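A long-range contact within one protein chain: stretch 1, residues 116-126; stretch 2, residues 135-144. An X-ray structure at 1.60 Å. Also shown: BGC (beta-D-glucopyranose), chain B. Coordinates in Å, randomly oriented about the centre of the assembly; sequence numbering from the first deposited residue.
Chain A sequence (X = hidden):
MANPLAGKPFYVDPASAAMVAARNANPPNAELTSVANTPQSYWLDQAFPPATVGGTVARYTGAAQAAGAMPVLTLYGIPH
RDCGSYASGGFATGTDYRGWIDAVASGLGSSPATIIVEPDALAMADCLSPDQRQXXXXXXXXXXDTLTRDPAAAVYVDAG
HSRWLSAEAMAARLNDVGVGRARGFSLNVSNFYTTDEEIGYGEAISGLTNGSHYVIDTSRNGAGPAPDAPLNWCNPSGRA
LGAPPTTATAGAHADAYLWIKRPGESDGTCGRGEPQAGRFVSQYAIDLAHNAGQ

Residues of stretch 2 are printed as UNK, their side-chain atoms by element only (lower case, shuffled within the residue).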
# COMPACT_ATOMS: atom_id res chain seq x y z
N ILE A 116 4.20 -2.68 -3.53
CA ILE A 116 3.72 -1.31 -3.44
C ILE A 116 4.87 -0.48 -2.83
O ILE A 116 5.26 -0.68 -1.67
CB ILE A 116 2.48 -1.21 -2.58
CG1 ILE A 116 1.39 -2.22 -3.00
CG2 ILE A 116 1.99 0.24 -2.54
CD1 ILE A 116 0.93 -2.01 -4.40
N VAL A 117 5.44 0.41 -3.61
CA VAL A 117 6.66 1.14 -3.21
C VAL A 117 6.27 2.49 -2.58
O VAL A 117 5.82 3.43 -3.26
CB VAL A 117 7.58 1.41 -4.41
CG1 VAL A 117 8.86 2.13 -3.97
CG2 VAL A 117 7.93 0.14 -5.13
N GLU A 118 6.49 2.56 -1.27
CA GLU A 118 6.46 3.79 -0.48
C GLU A 118 5.20 4.64 -0.60
O GLU A 118 5.21 5.74 -1.13
CB GLU A 118 7.71 4.61 -0.77
CG GLU A 118 8.99 3.88 -0.37
CD GLU A 118 9.11 3.58 1.11
OE1 GLU A 118 8.46 4.24 1.98
OE2 GLU A 118 9.91 2.66 1.44
N PRO A 119 4.13 4.14 0.00
CA PRO A 119 2.90 4.97 0.15
C PRO A 119 3.26 6.37 0.65
O PRO A 119 4.00 6.49 1.62
CB PRO A 119 2.11 4.22 1.23
CG PRO A 119 2.46 2.78 0.96
CD PRO A 119 3.95 2.82 0.62
N ASP A 120 2.75 7.38 -0.04
CA ASP A 120 2.85 8.81 0.32
C ASP A 120 4.16 9.46 -0.04
O ASP A 120 4.23 10.68 0.00
CB ASP A 120 2.60 9.11 1.80
CG ASP A 120 1.32 8.53 2.35
OD1 ASP A 120 0.35 8.32 1.59
OD2 ASP A 120 1.23 8.29 3.59
N ALA A 121 5.19 8.70 -0.40
CA ALA A 121 6.52 9.33 -0.48
C ALA A 121 6.58 10.41 -1.56
O ALA A 121 7.05 11.53 -1.31
CB ALA A 121 7.61 8.30 -0.68
N LEU A 122 6.14 10.09 -2.76
CA LEU A 122 6.18 11.08 -3.85
C LEU A 122 5.17 12.20 -3.60
O LEU A 122 5.47 13.37 -3.88
CB LEU A 122 5.90 10.46 -5.21
CG LEU A 122 6.92 9.42 -5.72
CD1 LEU A 122 6.55 8.97 -7.12
CD2 LEU A 122 8.31 9.99 -5.71
N ALA A 123 4.01 11.86 -3.06
CA ALA A 123 2.92 12.86 -2.89
C ALA A 123 3.24 13.85 -1.79
O ALA A 123 2.86 15.02 -1.88
CB ALA A 123 1.59 12.18 -2.62
N MET A 124 3.95 13.38 -0.74
CA MET A 124 4.24 14.19 0.45
C MET A 124 5.61 14.89 0.36
O MET A 124 5.97 15.63 1.26
CB MET A 124 4.15 13.35 1.73
CG MET A 124 3.77 14.18 2.95
SD MET A 124 3.87 13.22 4.46
CE MET A 124 2.57 12.21 4.19
N ALA A 125 6.32 14.69 -0.74
CA ALA A 125 7.72 15.12 -0.84
C ALA A 125 7.89 16.63 -0.69
O ALA A 125 8.97 17.06 -0.33
CB ALA A 125 8.33 14.64 -2.11
N ASP A 126 6.84 17.41 -0.93
CA ASP A 126 6.96 18.86 -0.82
C ASP A 126 7.23 19.36 0.60
O ASP A 126 7.67 20.53 0.77
CB ASP A 126 5.72 19.56 -1.36
CG ASP A 126 5.57 19.41 -2.85
OD1 ASP A 126 6.57 19.42 -3.60
OD2 ASP A 126 4.42 19.38 -3.35
N UNK A 135 16.80 13.81 -3.13
CA UNK A 135 17.27 12.59 -2.51
C UNK A 135 16.14 11.55 -2.49
O UNK A 135 16.34 10.36 -2.81
c UNK A 135 18.59 11.74 1.01
o UNK A 135 17.73 12.17 1.83
o UNK A 135 19.71 11.36 1.36
c UNK A 135 17.75 12.85 -1.10
c UNK A 135 18.26 11.60 -0.45
N UNK A 136 14.96 11.98 -2.04
CA UNK A 136 13.83 11.04 -1.93
C UNK A 136 13.49 10.46 -3.30
O UNK A 136 13.25 9.26 -3.43
c UNK A 136 9.53 11.52 1.82
c UNK A 136 11.32 10.88 -1.33
c UNK A 136 10.23 11.40 -0.50
n UNK A 136 10.45 11.26 0.92
n UNK A 136 9.77 11.43 3.10
c UNK A 136 12.60 11.74 -1.31
n UNK A 136 8.31 11.90 1.42
N UNK A 137 13.46 11.31 -4.32
CA UNK A 137 13.14 10.84 -5.68
C UNK A 137 14.21 9.82 -6.12
O UNK A 137 13.88 8.78 -6.70
c UNK A 137 11.90 12.96 -6.43
c UNK A 137 10.89 15.12 -6.75
c UNK A 137 9.78 13.52 -5.44
c UNK A 137 13.04 11.99 -6.68
c UNK A 137 10.82 12.62 -5.66
c UNK A 137 11.93 14.23 -6.98
c UNK A 137 9.82 14.74 -6.00
N UNK A 138 15.48 10.11 -5.83
CA UNK A 138 16.56 9.15 -6.11
C UNK A 138 16.41 7.81 -5.42
O UNK A 138 16.71 6.77 -6.02
c UNK A 138 17.92 9.75 -5.80
o UNK A 138 17.65 11.12 -7.75
o UNK A 138 19.19 11.70 -6.35
c UNK A 138 18.27 10.92 -6.68
N UNK A 139 15.91 7.82 -4.18
CA UNK A 139 15.68 6.59 -3.43
C UNK A 139 14.52 5.78 -4.00
O UNK A 139 14.61 4.56 -4.09
c UNK A 139 17.85 6.59 -1.26
c UNK A 139 16.28 7.90 0.17
c UNK A 139 16.67 7.49 -1.25
c UNK A 139 15.44 6.92 -1.95
N UNK A 140 13.46 6.45 -4.43
CA UNK A 140 12.35 5.76 -5.04
C UNK A 140 12.80 5.18 -6.38
O UNK A 140 12.43 4.06 -6.72
c UNK A 140 10.64 7.01 -3.74
c UNK A 140 9.99 5.89 -5.89
c UNK A 140 11.10 6.64 -5.15
N UNK A 141 13.55 5.95 -7.16
CA UNK A 141 14.10 5.43 -8.40
C UNK A 141 15.01 4.22 -8.16
O UNK A 141 14.98 3.23 -8.93
c UNK A 141 16.06 7.11 -11.39
n UNK A 141 17.83 9.05 -10.03
n UNK A 141 15.98 10.46 -9.93
n UNK A 141 15.76 8.44 -10.96
c UNK A 141 14.86 6.54 -9.16
c UNK A 141 15.29 6.06 -10.56
c UNK A 141 16.54 9.29 -10.30
N UNK A 142 15.81 4.26 -7.10
CA UNK A 142 16.67 3.15 -6.73
C UNK A 142 15.84 1.88 -6.45
O UNK A 142 16.15 0.79 -6.92
c UNK A 142 19.25 0.43 -4.01
o UNK A 142 21.42 -0.55 -4.55
c UNK A 142 20.68 1.40 -5.65
c UNK A 142 19.74 2.39 -5.89
c UNK A 142 18.30 1.43 -4.27
c UNK A 142 18.56 2.43 -5.20
c UNK A 142 17.52 3.50 -5.51
c UNK A 142 20.43 0.42 -4.74
N UNK A 143 14.74 2.05 -5.72
CA UNK A 143 13.83 0.94 -5.47
C UNK A 143 13.29 0.34 -6.76
O UNK A 143 13.28 -0.86 -6.93
c UNK A 143 12.70 1.38 -4.57
N UNK A 144 12.83 1.17 -7.69
CA UNK A 144 12.31 0.69 -8.95
C UNK A 144 13.38 -0.07 -9.69
O UNK A 144 13.16 -1.20 -10.16
c UNK A 144 10.52 2.46 -9.21
c UNK A 144 11.77 1.85 -9.83
c UNK A 144 11.48 1.36 -11.24
C2 BGC B . -1.32 11.50 5.71
C3 BGC B . -0.72 10.10 5.65
C4 BGC B . -1.72 9.11 5.07
C5 BGC B . -2.27 9.68 3.74
C6 BGC B . -3.41 8.81 3.18
C1 BGC B . -1.86 11.91 4.34
O2 BGC B . -0.38 12.46 6.24
O3 BGC B . -0.25 9.67 6.91
O4 BGC B . -1.14 7.82 4.83
O5 BGC B . -2.82 10.98 3.91
O6 BGC B . -3.84 9.30 1.93

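Stretch 2 is helical throughout, and its positions are taken in order.

Position 135 has three side-chain carbons in a row, the third carrying two oxygens. That is a carboxylate on a two-carbon arm. It does not reach stretch 1. The residue is Glu135.

Position 136 has three carbons, a nitrogen, then a carbon bearing two more nitrogens. This is a guanidinium on a long arm, and CA-to-CB points toward stretch 1. One terminal nitrogen meets the backbone O of Ala121. The residue is Arg136. Arg136 NH1 donates a 3.0 Å hydrogen bond to Ala121 O, at an N-H...O angle of 153°. The oxygen lies at the edge of the guanidinium, near its plane, where N-H groups point. The arm is packed as well: CD is 4.1 Å from Ala121 CB and 4.1 Å from Ala125 CB.

Position 137 has one carbon followed by a ring of six carbons, with no oxygen on it. Leu122 and Ala125 approach the ring obliquely. The residue is Phe137. Its CD1 is 3.6 Å from Leu122 CD2, and its CE1 is 3.8 Å from Ala125 CB. CA-to-CB points sideways, but the end of the side chain comes nearer to stretch 1.

Position 138 has two carbons, the second carrying two oxygens. It is out of reach of stretch 1. The residue is Asp138.

Position 139 has four carbons, forked at the second. It makes no contact with stretch 1. The residue is Leu139.

Position 140 has three carbons, one carrying the other two. The fork begins at CB, and CA-to-CB points toward stretch 1. The fork touches Val117, Ala121 and Leu122. The residue is Val140. Its CG2 is 4.3 Å from Leu122 CD2, and its CG1 is 4.4 Å from Val117 CG1.

Position 141 again has three carbons, a nitrogen, and a carbon with two nitrogens. It does not reach stretch 1. The residue is Arg141. It forms a salt bridge one turn back along the helix, with NH2 2.8 Å from Asp138 OD1.

Position 142 has one carbon, then a six-carbon ring bearing one oxygen. The phenol does not touch stretch 1. The residue is Tyr142.

Position 143 has a single side-chain carbon, CB, 4.0 Å from Val117 CG1. The residue is Ala143. Its CA-to-CB bond points toward stretch 1.

Position 144 has three carbons, one carrying two. Its CA-to-CB bond points sideways, and it makes no close contact. The residue is Val144.

The contact joins one face of the helix to Val117 and to the segment from Ala121 to Ala125. Arg136, Val140 and Ala143 recur at helical spacing, so their CB atoms share that face; Phe137 adds its ring beside them. The packing is mostly apolar. One hydrogen bond crosses it, from Arg136 NH1 to Ala121 O. Together the stretches bury 433 Å². Asp120 OD2, on stretch 1, accepts a 2.7 Å hydrogen bond from glucose O4.

Stretch 2 135-144: ERFDLVRYAV
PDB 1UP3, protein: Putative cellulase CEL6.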